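Local coordinates for protein mannitol dehydrogenase (PDB 1LJ8) that binds NAD and probably catalyses the NAD-dependent interconversion of D-mannitol and D-fructose, at residues G36-Y44 with V229-S237; R125-Y136 with F184-L192. All blocks are in the same frame, centred on the assembly; numbering follows the deposited sequence.

Contact 1: G36-Y44 with V229-S237; sequences GFHRAHQAY and VDRITPMTS. With NAD (nicotinamide-adenine-dinucleotide), chain B.
Phe37 holds its CG anti to the backbone N (chi1 -173°), and Arg231 does the same (chi1 -175°). The first torsion carries the Phe37 ring off helix 36-40 to Val229 and to the carbonyl of Arg231. The second sends the arginine chain back to the end of that helix. The rim of the Phe37 ring meets Arg231 O, 3.5 Å from CD1, and Thr233 OG1 lies in plane at the ring edge. Val229 CG2 approaches obliquely, 3.6 Å from Phe37 CE2. One ring face lies under the nicotinamide of NAD, with NAD C6N 3.4 Å from Phe37 CE2. The opposite face is backed by His41 CB. Further out, Arg231 NH1 donates to Ala40 O at 2.8 Å, in the plane of both groups. That same nitrogen sits over the centre of the Tyr44 ring. The cation-pi distance is 4.5 Å from Arg231 CZ to the Tyr44 ring centroid. The two planes are 67° apart, so the guanidinium does not lie flat on the ring. Elsewhere, Glu87 forms a salt bridge with Arg231 NH2, and Glu259 O accepts from NE. Thr233 OG1 touches Ala40 CB and bonds to Arg231 O from above the carbonyl plane. Its CG2 packs against Gly36 C, where a side chain on Gly36 would be tight. Thr233 N gives to NAD O7N at 2.8 Å, and NAD N7N gives to Thr233 O at 3.1 Å. Phe37 N bonds NAD O2N at 2.9 Å, and Gly36 N bonds NAD O2A. This is the Rossmann arrangement, with a helix start at the diphosphate. The carboxamide is gripped through both its oxygen and its nitrogen, which implies a fixed rotation and a defined face of the nicotinamide turned to Phe37.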
loop_
_atom_site.group_PDB
_atom_site.type_symbol
_atom_site.label_atom_id
_atom_site.label_comp_id
_atom_site.label_asym_id
_atom_site.label_seq_id
_atom_site.Cartn_x
_atom_site.Cartn_y
_atom_site.Cartn_z
ATOM N N GLY A 36 -1.126 -5.729 -7.118
ATOM C CA GLY A 36 -2.237 -5.081 -7.784
ATOM C C GLY A 36 -2.047 -3.583 -7.942
ATOM O O GLY A 36 -2.206 -3.024 -9.029
ATOM N N PHE A 37 -1.680 -2.903 -6.862
ATOM C CA PHE A 37 -1.593 -1.442 -6.939
ATOM C C PHE A 37 -0.618 -0.909 -7.964
ATOM O O PHE A 37 -0.920 0.028 -8.702
ATOM C CB PHE A 37 -1.258 -0.836 -5.559
ATOM C CG PHE A 37 -1.317 0.659 -5.553
ATOM C CD1 PHE A 37 -2.518 1.333 -5.851
ATOM C CD2 PHE A 37 -0.176 1.392 -5.322
ATOM C CE1 PHE A 37 -2.536 2.755 -5.911
ATOM C CE2 PHE A 37 -0.165 2.794 -5.372
ATOM C CZ PHE A 37 -1.351 3.484 -5.671
ATOM N N HIS A 38 0.557 -1.513 -8.043
ATOM C CA HIS A 38 1.509 -1.041 -9.044
ATOM C C HIS A 38 0.890 -1.090 -10.432
ATOM O O HIS A 38 1.029 -0.168 -11.237
ATOM C CB HIS A 38 2.771 -1.946 -9.079
ATOM C CG HIS A 38 3.620 -1.699 -10.285
ATOM N ND1 HIS A 38 4.333 -0.526 -10.450
ATOM C CD2 HIS A 38 3.805 -2.427 -11.415
ATOM C CE1 HIS A 38 4.915 -0.544 -11.641
ATOM N NE2 HIS A 38 4.610 -1.682 -12.246
ATOM N N ARG A 39 0.196 -2.186 -10.711
ATOM C CA ARG A 39 -0.386 -2.372 -12.026
ATOM C C ARG A 39 -1.555 -1.444 -12.326
ATOM O O ARG A 39 -1.737 -1.025 -13.484
ATOM C CB ARG A 39 -0.852 -3.849 -12.176
ATOM C CG ARG A 39 0.364 -4.824 -12.041
ATOM C CD ARG A 39 -0.052 -6.212 -12.547
ATOM N NE ARG A 39 -1.096 -6.772 -11.673
ATOM C CZ ARG A 39 -2.016 -7.653 -12.085
ATOM N NH1 ARG A 39 -2.011 -8.067 -13.358
ATOM N NH2 ARG A 39 -2.951 -8.106 -11.222
ATOM N N ALA A 40 -2.351 -1.146 -11.308
ATOM C CA ALA A 40 -3.533 -0.276 -11.507
ATOM C C ALA A 40 -3.190 1.202 -11.489
ATOM O O ALA A 40 -4.035 2.040 -11.882
ATOM C CB ALA A 40 -4.558 -0.541 -10.375
ATOM N N HIS A 41 -1.980 1.520 -11.054
ATOM C CA HIS A 41 -1.596 2.918 -10.858
ATOM C C HIS A 41 -0.367 3.307 -11.654
ATOM O O HIS A 41 -0.509 3.886 -12.715
ATOM C CB HIS A 41 -1.423 3.139 -9.332
ATOM C CG HIS A 41 -1.203 4.565 -8.927
ATOM N ND1 HIS A 41 0.055 5.101 -8.783
ATOM C CD2 HIS A 41 -2.087 5.560 -8.634
ATOM C CE1 HIS A 41 -0.054 6.374 -8.415
ATOM N NE2 HIS A 41 -1.345 6.677 -8.329
ATOM N N GLN A 42 0.841 2.979 -11.200
ATOM C CA GLN A 42 2.004 3.380 -12.004
ATOM C C GLN A 42 2.044 2.756 -13.396
ATOM O O GLN A 42 2.368 3.448 -14.384
ATOM C CB GLN A 42 3.335 3.025 -11.300
ATOM C CG GLN A 42 3.487 3.632 -9.880
ATOM C CD GLN A 42 3.068 2.632 -8.817
ATOM O OE1 GLN A 42 3.725 1.595 -8.641
ATOM N NE2 GLN A 42 1.964 2.919 -8.115
ATOM N N ALA A 43 1.754 1.454 -13.517
ATOM C CA ALA A 43 1.801 0.855 -14.864
ATOM C C ALA A 43 0.656 1.437 -15.733
ATOM O O ALA A 43 0.794 1.591 -16.959
ATOM C CB ALA A 43 1.674 -0.686 -14.777
ATOM N N TYR A 44 -0.463 1.738 -15.081
ATOM C CA TYR A 44 -1.614 2.336 -15.769
ATOM C C TYR A 44 -1.212 3.708 -16.394
ATOM O O TYR A 44 -1.426 3.955 -17.584
ATOM C CB TYR A 44 -2.728 2.539 -14.742
ATOM C CG TYR A 44 -3.868 3.429 -15.200
ATOM C CD1 TYR A 44 -4.820 2.967 -16.111
ATOM C CD2 TYR A 44 -3.961 4.735 -14.736
ATOM C CE1 TYR A 44 -5.860 3.821 -16.555
ATOM C CE2 TYR A 44 -4.995 5.592 -15.170
ATOM C CZ TYR A 44 -5.929 5.109 -16.081
ATOM O OH TYR A 44 -6.955 5.940 -16.501
ATOM N N VAL A 229 -0.265 8.625 -3.491
ATOM C CA VAL A 229 -0.715 7.697 -4.528
ATOM C C VAL A 229 -2.073 7.186 -4.116
ATOM O O VAL A 229 -2.268 6.788 -2.958
ATOM C CB VAL A 229 0.316 6.545 -4.697
ATOM C CG1 VAL A 229 1.683 7.194 -5.137
ATOM C CG2 VAL A 229 0.466 5.733 -3.391
ATOM N N ASP A 230 -3.043 7.198 -5.039
ATOM C CA ASP A 230 -4.375 6.829 -4.603
ATOM C C ASP A 230 -5.172 6.096 -5.684
ATOM O O ASP A 230 -5.379 6.659 -6.749
ATOM C CB ASP A 230 -5.105 8.144 -4.233
ATOM C CG ASP A 230 -6.391 7.925 -3.423
ATOM O OD1 ASP A 230 -6.685 6.778 -3.099
ATOM O OD2 ASP A 230 -7.117 8.916 -3.096
ATOM N N ARG A 231 -5.564 4.854 -5.416
ATOM C CA ARG A 231 -6.461 4.110 -6.317
ATOM C C ARG A 231 -6.783 2.800 -5.620
ATOM O O ARG A 231 -5.903 1.949 -5.458
ATOM C CB ARG A 231 -5.872 3.829 -7.717
ATOM C CG ARG A 231 -6.966 3.154 -8.599
ATOM C CD ARG A 231 -6.498 2.954 -10.047
ATOM N NE ARG A 231 -7.656 3.200 -10.913
ATOM C CZ ARG A 231 -7.614 3.252 -12.236
ATOM N NH1 ARG A 231 -6.475 3.041 -12.883
ATOM N NH2 ARG A 231 -8.718 3.624 -12.912
ATOM N N ILE A 232 -8.032 2.658 -5.179
ATOM C CA ILE A 232 -8.461 1.449 -4.455
ATOM C C ILE A 232 -8.350 0.266 -5.403
ATOM O O ILE A 232 -8.973 0.212 -6.472
ATOM C CB ILE A 232 -9.877 1.623 -3.891
ATOM C CG1 ILE A 232 -9.834 2.681 -2.752
ATOM C CG2 ILE A 232 -10.391 0.300 -3.324
ATOM C CD1 ILE A 232 -11.280 3.260 -2.442
ATOM N N THR A 233 -7.562 -0.711 -4.961
ATOM C CA THR A 233 -7.245 -1.864 -5.806
ATOM C C THR A 233 -7.416 -3.154 -5.012
ATOM O O THR A 233 -6.530 -3.583 -4.258
ATOM C CB THR A 233 -5.771 -1.720 -6.344
ATOM O OG1 THR A 233 -5.622 -0.463 -7.057
ATOM C CG2 THR A 233 -5.413 -2.923 -7.301
ATOM N N PRO A 234 -8.572 -3.777 -5.132
ATOM C CA PRO A 234 -8.835 -5.027 -4.403
ATOM C C PRO A 234 -7.882 -6.166 -4.876
ATOM O O PRO A 234 -7.185 -6.021 -5.900
ATOM C CB PRO A 234 -10.271 -5.383 -4.826
ATOM C CG PRO A 234 -10.900 -4.008 -5.171
ATOM C CD PRO A 234 -9.773 -3.277 -5.863
HETATM N N MSE A 235 -7.927 -7.286 -4.150
HETATM C CA MSE A 235 -7.198 -8.494 -4.546
HETATM C C MSE A 235 -8.001 -9.120 -5.678
HETATM O O MSE A 235 -9.238 -8.995 -5.724
HETATM C CB MSE A 235 -7.115 -9.509 -3.385
HETATM C CG MSE A 235 -6.527 -8.914 -2.124
HETATM SE SE MSE A 235 -6.377 -10.349 -0.796
HETATM C CE MSE A 235 -8.298 -10.608 -0.448
ATOM N N THR A 236 -7.313 -9.738 -6.631
ATOM C CA THR A 236 -8.025 -10.371 -7.719
ATOM C C THR A 236 -8.441 -11.756 -7.226
ATOM O O THR A 236 -7.698 -12.700 -7.271
ATOM C CB THR A 236 -7.134 -10.488 -8.964
ATOM O OG1 THR A 236 -6.919 -9.153 -9.478
ATOM C CG2 THR A 236 -7.817 -11.368 -10.062
ATOM N N SER A 237 -9.659 -11.846 -6.735
ATOM C CA SER A 237 -10.186 -13.134 -6.264
ATOM C C SER A 237 -10.702 -13.894 -7.509
ATOM O O SER A 237 -10.775 -13.371 -8.636
ATOM C CB SER A 237 -11.344 -12.838 -5.325
ATOM O OG SER A 237 -12.335 -12.188 -6.111
HETATM P PA NAD B . -0.269 -7.087 -3.173
HETATM O O1A NAD B . -0.472 -7.987 -2.066
HETATM O O2A NAD B . -0.942 -7.254 -4.492
HETATM O O5B NAD B . 1.284 -6.995 -3.530
HETATM C C5B NAD B . 2.249 -6.669 -2.482
HETATM C C4B NAD B . 3.572 -6.842 -3.257
HETATM O O4B NAD B . 4.664 -6.484 -2.313
HETATM C C3B NAD B . 3.951 -8.313 -3.652
HETATM O O3B NAD B . 4.648 -8.224 -4.908
HETATM C C2B NAD B . 4.842 -8.768 -2.487
HETATM O O2B NAD B . 5.700 -9.849 -2.828
HETATM C C1B NAD B . 5.649 -7.508 -2.238
HETATM N N9A NAD B . 6.266 -7.415 -0.954
HETATM C C8A NAD B . 5.765 -7.614 0.317
HETATM N N7A NAD B . 6.660 -7.386 1.252
HETATM C C5A NAD B . 7.797 -7.021 0.548
HETATM C C6A NAD B . 9.056 -6.649 1.034
HETATM N N6A NAD B . 9.402 -6.559 2.319
HETATM N N1A NAD B . 10.042 -6.342 0.107
HETATM C C2A NAD B . 9.791 -6.391 -1.263
HETATM N N3A NAD B . 8.543 -6.736 -1.768
HETATM C C4A NAD B . 7.579 -7.047 -0.804
HETATM O O3 NAD B . -0.576 -5.638 -2.601
HETATM P PN NAD B . -1.054 -4.286 -3.327
HETATM O O1N NAD B . -2.517 -4.207 -3.270
HETATM O O2N NAD B . -0.418 -4.254 -4.648
HETATM O O5D NAD B . -0.513 -3.170 -2.353
HETATM C C5D NAD B . 0.896 -3.023 -2.248
HETATM C C4D NAD B . 1.113 -1.716 -1.622
HETATM O O4D NAD B . 0.783 -0.594 -2.467
HETATM C C3D NAD B . 0.410 -1.421 -0.247
HETATM O O3D NAD B . 1.045 -2.084 0.841
HETATM C C2D NAD B . 0.383 0.094 -0.188
HETATM O O2D NAD B . 1.565 0.611 0.408
HETATM C C1D NAD B . 0.248 0.503 -1.676
HETATM N N1N NAD B . -1.127 0.835 -2.096
HETATM C C2N NAD B . -2.153 -0.102 -2.319
HETATM C C3N NAD B . -3.404 0.375 -2.614
HETATM C C7N NAD B . -4.547 -0.638 -2.825
HETATM O O7N NAD B . -5.698 -0.181 -2.885
HETATM N N7N NAD B . -4.317 -1.933 -2.857
HETATM C C4N NAD B . -3.677 1.827 -2.678
HETATM C C5N NAD B . -2.591 2.733 -2.478
HETATM C C6N NAD B . -1.285 2.254 -2.178
#

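Contact 2: R125-Y136 with F184-L192; sequences RIVSLTITEGGY and FTVMSCDNL. With NAD (nicotinamide-adenine-dinucleotide), chain B.
Ile126 to Leu129 and Thr185 to Ser188 pair as parallel strands of the Rossmann sheet, and their C-terminal loops reach NAD. Backbone donors and acceptors are matched along the ladder: Val127 N gives to Thr185 O at 2.8 Å, Met187 N to Val127 O, Leu129 N to Met187 O, and Cys189 N to Leu129 O. Phe184 lays one ring face under Val127 CG2, a CH-pi contact. Beyond the strands, Asp190 is the main acceptor. Its CG is anti to its own carbonyl carbon (chi1 -74°), which brings the carboxylate against the backbone N atoms of Ile131 and Thr132. OD2 takes Ile131 N at 2.8 Å on its syn lone pair and a very short bond from Tyr136 OH. OD1 takes Thr132 N, from above the carboxylate plane, and NAD O2D. Ser188 OG donates to Tyr136 OH at 2.7 Å and accepts from Asp190 N, an ST turn. A phenylalanine in place of Tyr136 would probably leave Ser188 OG without its acceptor and Asp190 OD2 short of one donor. Cys189 O and Asn191 O are buried with no partner in the model. Asn191 N gives to NAD O2D, and OD1 accepts from Lys295. Glu133 OE1 accepts from NAD O3D, while Asn191 ND2 reaches Glu133 OE2 at 3.3 Å, nearly along the CD-OE2 bond.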
loop_
_atom_site.group_PDB
_atom_site.type_symbol
_atom_site.label_atom_id
_atom_site.label_comp_id
_atom_site.label_asym_id
_atom_site.label_seq_id
_atom_site.Cartn_x
_atom_site.Cartn_y
_atom_site.Cartn_z
ATOM N N ARG A 125 16.415 3.917 -14.980
ATOM C CA ARG A 125 16.630 5.256 -14.393
ATOM C C ARG A 125 15.795 5.555 -13.161
ATOM O O ARG A 125 16.042 6.554 -12.476
ATOM C CB ARG A 125 16.375 6.340 -15.471
ATOM C CG ARG A 125 17.471 6.407 -16.575
ATOM C CD ARG A 125 16.881 6.897 -17.913
ATOM N NE ARG A 125 16.209 5.790 -18.578
ATOM C CZ ARG A 125 15.364 5.873 -19.609
ATOM N NH1 ARG A 125 15.033 7.046 -20.131
ATOM N NH2 ARG A 125 14.889 4.753 -20.148
ATOM N N ILE A 126 14.818 4.686 -12.899
ATOM C CA ILE A 126 13.979 4.822 -11.697
ATOM C C ILE A 126 13.766 3.416 -11.150
ATOM O O ILE A 126 13.487 2.481 -11.940
ATOM C CB ILE A 126 12.557 5.378 -12.042
ATOM C CG1 ILE A 126 12.643 6.857 -12.453
ATOM C CG2 ILE A 126 11.632 5.256 -10.793
ATOM C CD1 ILE A 126 11.359 7.316 -13.192
ATOM N N VAL A 127 13.948 3.253 -9.837
ATOM C CA VAL A 127 13.613 1.986 -9.139
ATOM C C VAL A 127 12.397 2.415 -8.271
ATOM O O VAL A 127 12.533 3.237 -7.352
ATOM C CB VAL A 127 14.758 1.471 -8.216
ATOM C CG1 VAL A 127 14.263 0.206 -7.409
ATOM C CG2 VAL A 127 15.945 1.042 -9.107
ATOM N N SER A 128 11.217 1.893 -8.603
ATOM C CA SER A 128 10.015 2.218 -7.869
ATOM C C SER A 128 9.640 1.088 -6.919
ATOM O O SER A 128 10.033 -0.081 -7.103
ATOM C CB SER A 128 8.871 2.539 -8.828
ATOM O OG SER A 128 8.724 1.505 -9.785
ATOM N N LEU A 129 8.848 1.442 -5.904
ATOM C CA LEU A 129 8.481 0.489 -4.875
ATOM C C LEU A 129 7.020 0.386 -4.458
ATOM O O LEU A 129 6.361 1.413 -4.258
ATOM C CB LEU A 129 9.239 0.840 -3.550
ATOM C CG LEU A 129 10.758 1.186 -3.567
ATOM C CD1 LEU A 129 11.222 1.745 -2.181
ATOM C CD2 LEU A 129 11.546 -0.099 -3.956
ATOM N N THR A 130 6.503 -0.850 -4.368
ATOM C CA THR A 130 5.255 -1.053 -3.598
ATOM C C THR A 130 5.650 -2.309 -2.779
ATOM O O THR A 130 5.324 -3.446 -3.128
ATOM C CB THR A 130 3.953 -1.291 -4.388
ATOM O OG1 THR A 130 4.130 -2.316 -5.350
ATOM C CG2 THR A 130 3.518 0.023 -5.100
ATOM N N ILE A 131 6.424 -2.077 -1.721
ATOM C CA ILE A 131 6.936 -3.183 -0.865
ATOM C C ILE A 131 6.161 -3.317 0.448
ATOM O O ILE A 131 6.573 -4.053 1.355
ATOM C CB ILE A 131 8.435 -2.973 -0.515
ATOM C CG1 ILE A 131 8.657 -1.623 0.220
ATOM C CG2 ILE A 131 9.254 -2.976 -1.814
ATOM C CD1 ILE A 131 10.135 -1.458 0.762
ATOM N N THR A 132 5.018 -2.629 0.497
ATOM C CA THR A 132 4.082 -2.574 1.640
ATOM C C THR A 132 4.509 -1.667 2.780
ATOM O O THR A 132 5.682 -1.303 2.923
ATOM C CB THR A 132 3.655 -3.994 2.226
ATOM O OG1 THR A 132 4.683 -4.516 3.102
ATOM C CG2 THR A 132 3.301 -4.969 1.075
ATOM N N GLU A 133 3.520 -1.332 3.617
ATOM C CA GLU A 133 3.693 -0.403 4.726
ATOM C C GLU A 133 4.804 -0.748 5.713
ATOM O O GLU A 133 5.459 0.176 6.245
ATOM C CB GLU A 133 2.371 -0.243 5.506
ATOM C CG GLU A 133 1.232 0.491 4.731
ATOM C CD GLU A 133 0.448 -0.334 3.728
ATOM O OE1 GLU A 133 0.764 -1.519 3.468
ATOM O OE2 GLU A 133 -0.537 0.220 3.164
ATOM N N GLY A 134 5.017 -2.034 5.935
ATOM C CA GLY A 134 6.052 -2.419 6.882
ATOM C C GLY A 134 7.372 -2.797 6.206
ATOM O O GLY A 134 8.304 -3.220 6.914
ATOM N N GLY A 135 7.491 -2.631 4.879
ATOM C CA GLY A 135 8.743 -3.034 4.214
ATOM C C GLY A 135 9.962 -2.134 4.405
ATOM O O GLY A 135 11.068 -2.496 4.007
ATOM N N TYR A 136 9.799 -0.983 5.056
ATOM C CA TYR A 136 10.909 -0.037 5.170
ATOM C C TYR A 136 11.776 -0.156 6.423
ATOM O O TYR A 136 12.813 0.513 6.540
ATOM C CB TYR A 136 10.376 1.394 5.024
ATOM C CG TYR A 136 9.722 1.632 3.662
ATOM C CD1 TYR A 136 8.449 1.122 3.367
ATOM C CD2 TYR A 136 10.429 2.290 2.659
ATOM C CE1 TYR A 136 7.901 1.273 2.087
ATOM C CE2 TYR A 136 9.904 2.449 1.341
ATOM C CZ TYR A 136 8.637 1.933 1.077
ATOM O OH TYR A 136 8.125 2.075 -0.193
ATOM N N PHE A 184 20.055 5.999 -10.016
ATOM C CA PHE A 184 18.638 6.047 -10.409
ATOM C C PHE A 184 17.896 6.773 -9.252
ATOM O O PHE A 184 18.466 7.005 -8.200
ATOM C CB PHE A 184 18.054 4.636 -10.571
ATOM C CG PHE A 184 18.515 3.645 -9.524
ATOM C CD1 PHE A 184 18.123 3.763 -8.184
ATOM C CD2 PHE A 184 19.295 2.546 -9.915
ATOM C CE1 PHE A 184 18.482 2.805 -7.240
ATOM C CE2 PHE A 184 19.667 1.580 -8.981
ATOM C CZ PHE A 184 19.256 1.711 -7.651
ATOM N N THR A 185 16.653 7.188 -9.481
ATOM C CA THR A 185 15.814 7.777 -8.444
ATOM C C THR A 185 15.117 6.571 -7.793
ATOM O O THR A 185 14.826 5.569 -8.474
ATOM C CB THR A 185 14.697 8.659 -9.083
ATOM O OG1 THR A 185 15.291 9.769 -9.766
ATOM C CG2 THR A 185 13.718 9.171 -8.027
ATOM N N VAL A 186 14.882 6.632 -6.494
ATOM C CA VAL A 186 14.118 5.581 -5.804
ATOM C C VAL A 186 12.767 6.241 -5.498
ATOM O O VAL A 186 12.678 7.237 -4.759
ATOM C CB VAL A 186 14.761 5.095 -4.515
ATOM C CG1 VAL A 186 13.919 3.901 -3.954
ATOM C CG2 VAL A 186 16.155 4.542 -4.820
HETATM N N MSE A 187 11.726 5.665 -6.094
HETATM C CA MSE A 187 10.374 6.221 -6.041
HETATM C C MSE A 187 9.390 5.360 -5.270
HETATM O O MSE A 187 8.815 4.431 -5.827
HETATM C CB MSE A 187 9.914 6.420 -7.517
HETATM C CG MSE A 187 8.654 7.270 -7.681
HETATM SE SE MSE A 187 8.075 7.409 -9.539
HETATM C CE MSE A 187 7.321 5.620 -9.850
ATOM N N SER A 188 9.130 5.705 -4.006
ATOM C CA SER A 188 8.197 4.918 -3.178
ATOM C C SER A 188 6.750 5.203 -3.575
ATOM O O SER A 188 6.364 6.360 -3.727
ATOM C CB SER A 188 8.325 5.308 -1.691
ATOM O OG SER A 188 7.347 4.567 -0.944
ATOM N N CYS A 189 5.970 4.145 -3.730
ATOM C CA CYS A 189 4.539 4.293 -4.034
ATOM C C CYS A 189 3.753 3.571 -2.937
ATOM O O CYS A 189 2.646 3.064 -3.172
ATOM C CB CYS A 189 4.211 3.692 -5.414
ATOM S SG CYS A 189 5.046 4.589 -6.727
ATOM N N ASP A 190 4.318 3.521 -1.730
ATOM C CA ASP A 190 3.609 2.913 -0.600
ATOM C C ASP A 190 2.895 3.942 0.282
ATOM O O ASP A 190 3.211 5.131 0.253
ATOM C CB ASP A 190 4.587 2.089 0.271
ATOM C CG ASP A 190 4.991 0.765 -0.409
ATOM O OD1 ASP A 190 4.063 -0.070 -0.598
ATOM O OD2 ASP A 190 6.221 0.560 -0.714
ATOM N N ASN A 191 1.958 3.450 1.084
ATOM C CA ASN A 191 1.164 4.303 1.960
ATOM C C ASN A 191 1.885 4.663 3.252
ATOM O O ASN A 191 1.595 4.073 4.293
ATOM C CB ASN A 191 -0.122 3.561 2.320
ATOM C CG ASN A 191 -1.087 3.458 1.164
ATOM O OD1 ASN A 191 -1.136 4.333 0.280
ATOM N ND2 ASN A 191 -1.939 2.438 1.216
ATOM N N LEU A 192 2.773 5.642 3.194
ATOM C CA LEU A 192 3.484 6.119 4.390
ATOM C C LEU A 192 3.290 7.620 4.283
ATOM O O LEU A 192 3.357 8.167 3.190
ATOM C CB LEU A 192 4.995 5.805 4.343
ATOM C CG LEU A 192 5.298 4.353 4.772
ATOM C CD1 LEU A 192 5.117 3.405 3.566
ATOM C CD2 LEU A 192 6.764 4.264 5.288
HETATM P PA NAD B . -0.269 -7.087 -3.173
HETATM O O1A NAD B . -0.472 -7.987 -2.066
HETATM O O2A NAD B . -0.942 -7.254 -4.492
HETATM O O5B NAD B . 1.284 -6.995 -3.530
HETATM C C5B NAD B . 2.249 -6.669 -2.482
HETATM C C4B NAD B . 3.572 -6.842 -3.257
HETATM O O4B NAD B . 4.664 -6.484 -2.313
HETATM C C3B NAD B . 3.951 -8.313 -3.652
HETATM O O3B NAD B . 4.648 -8.224 -4.908
HETATM C C2B NAD B . 4.842 -8.768 -2.487
HETATM O O2B NAD B . 5.700 -9.849 -2.828
HETATM C C1B NAD B . 5.649 -7.508 -2.238
HETATM N N9A NAD B . 6.266 -7.415 -0.954
HETATM C C8A NAD B . 5.765 -7.614 0.317
HETATM N N7A NAD B . 6.660 -7.386 1.252
HETATM C C5A NAD B . 7.797 -7.021 0.548
HETATM C C6A NAD B . 9.056 -6.649 1.034
HETATM N N6A NAD B . 9.402 -6.559 2.319
HETATM N N1A NAD B . 10.042 -6.342 0.107
HETATM C C2A NAD B . 9.791 -6.391 -1.263
HETATM N N3A NAD B . 8.543 -6.736 -1.768
HETATM C C4A NAD B . 7.579 -7.047 -0.804
HETATM O O3 NAD B . -0.576 -5.638 -2.601
HETATM P PN NAD B . -1.054 -4.286 -3.327
HETATM O O1N NAD B . -2.517 -4.207 -3.270
HETATM O O2N NAD B . -0.418 -4.254 -4.648
HETATM O O5D NAD B . -0.513 -3.170 -2.353
HETATM C C5D NAD B . 0.896 -3.023 -2.248
HETATM C C4D NAD B . 1.113 -1.716 -1.622
HETATM O O4D NAD B . 0.783 -0.594 -2.467
HETATM C C3D NAD B . 0.410 -1.421 -0.247
HETATM O O3D NAD B . 1.045 -2.084 0.841
HETATM C C2D NAD B . 0.383 0.094 -0.188
HETATM O O2D NAD B . 1.565 0.611 0.408
HETATM C C1D NAD B . 0.248 0.503 -1.676
HETATM N N1N NAD B . -1.127 0.835 -2.096
HETATM C C2N NAD B . -2.153 -0.102 -2.319
HETATM C C3N NAD B . -3.404 0.375 -2.614
HETATM C C7N NAD B . -4.547 -0.638 -2.825
HETATM O O7N NAD B . -5.698 -0.181 -2.885
HETATM N N7N NAD B . -4.317 -1.933 -2.857
HETATM C C4N NAD B . -3.677 1.827 -2.678
HETATM C C5N NAD B . -2.591 2.733 -2.478
HETATM C C6N NAD B . -1.285 2.254 -2.178
HETATM O O HOH W 1 15.513 9.200 -12.376
#

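Overall arrangement
Contacts 1 and 2 have centres 14 Å apart, and all four segments belong to the Rossmann domain. Along the chain the order is 36-44, 125-136, 184-192, 229-237, so contact 2 forms between the two halves of contact 1. In the large mixed sheet, strand 126-129 lies between 185-188, an outermost strand, and 27-32, which leads into helix 36-40. Strand 227-230 belongs to a smaller sheet. The two contacts touch where Cys189 O packs on Val229 CG2, 3.5 Å away, and Cys189 SG on Gln42. Both meet NAD: contact 1 handles the diphosphate and nicotinamide, while contact 2 bonds the nicotinamide ribose and also packs on the adenine through Ile131. Together they hold much of one cofactor, using parts distant in sequence.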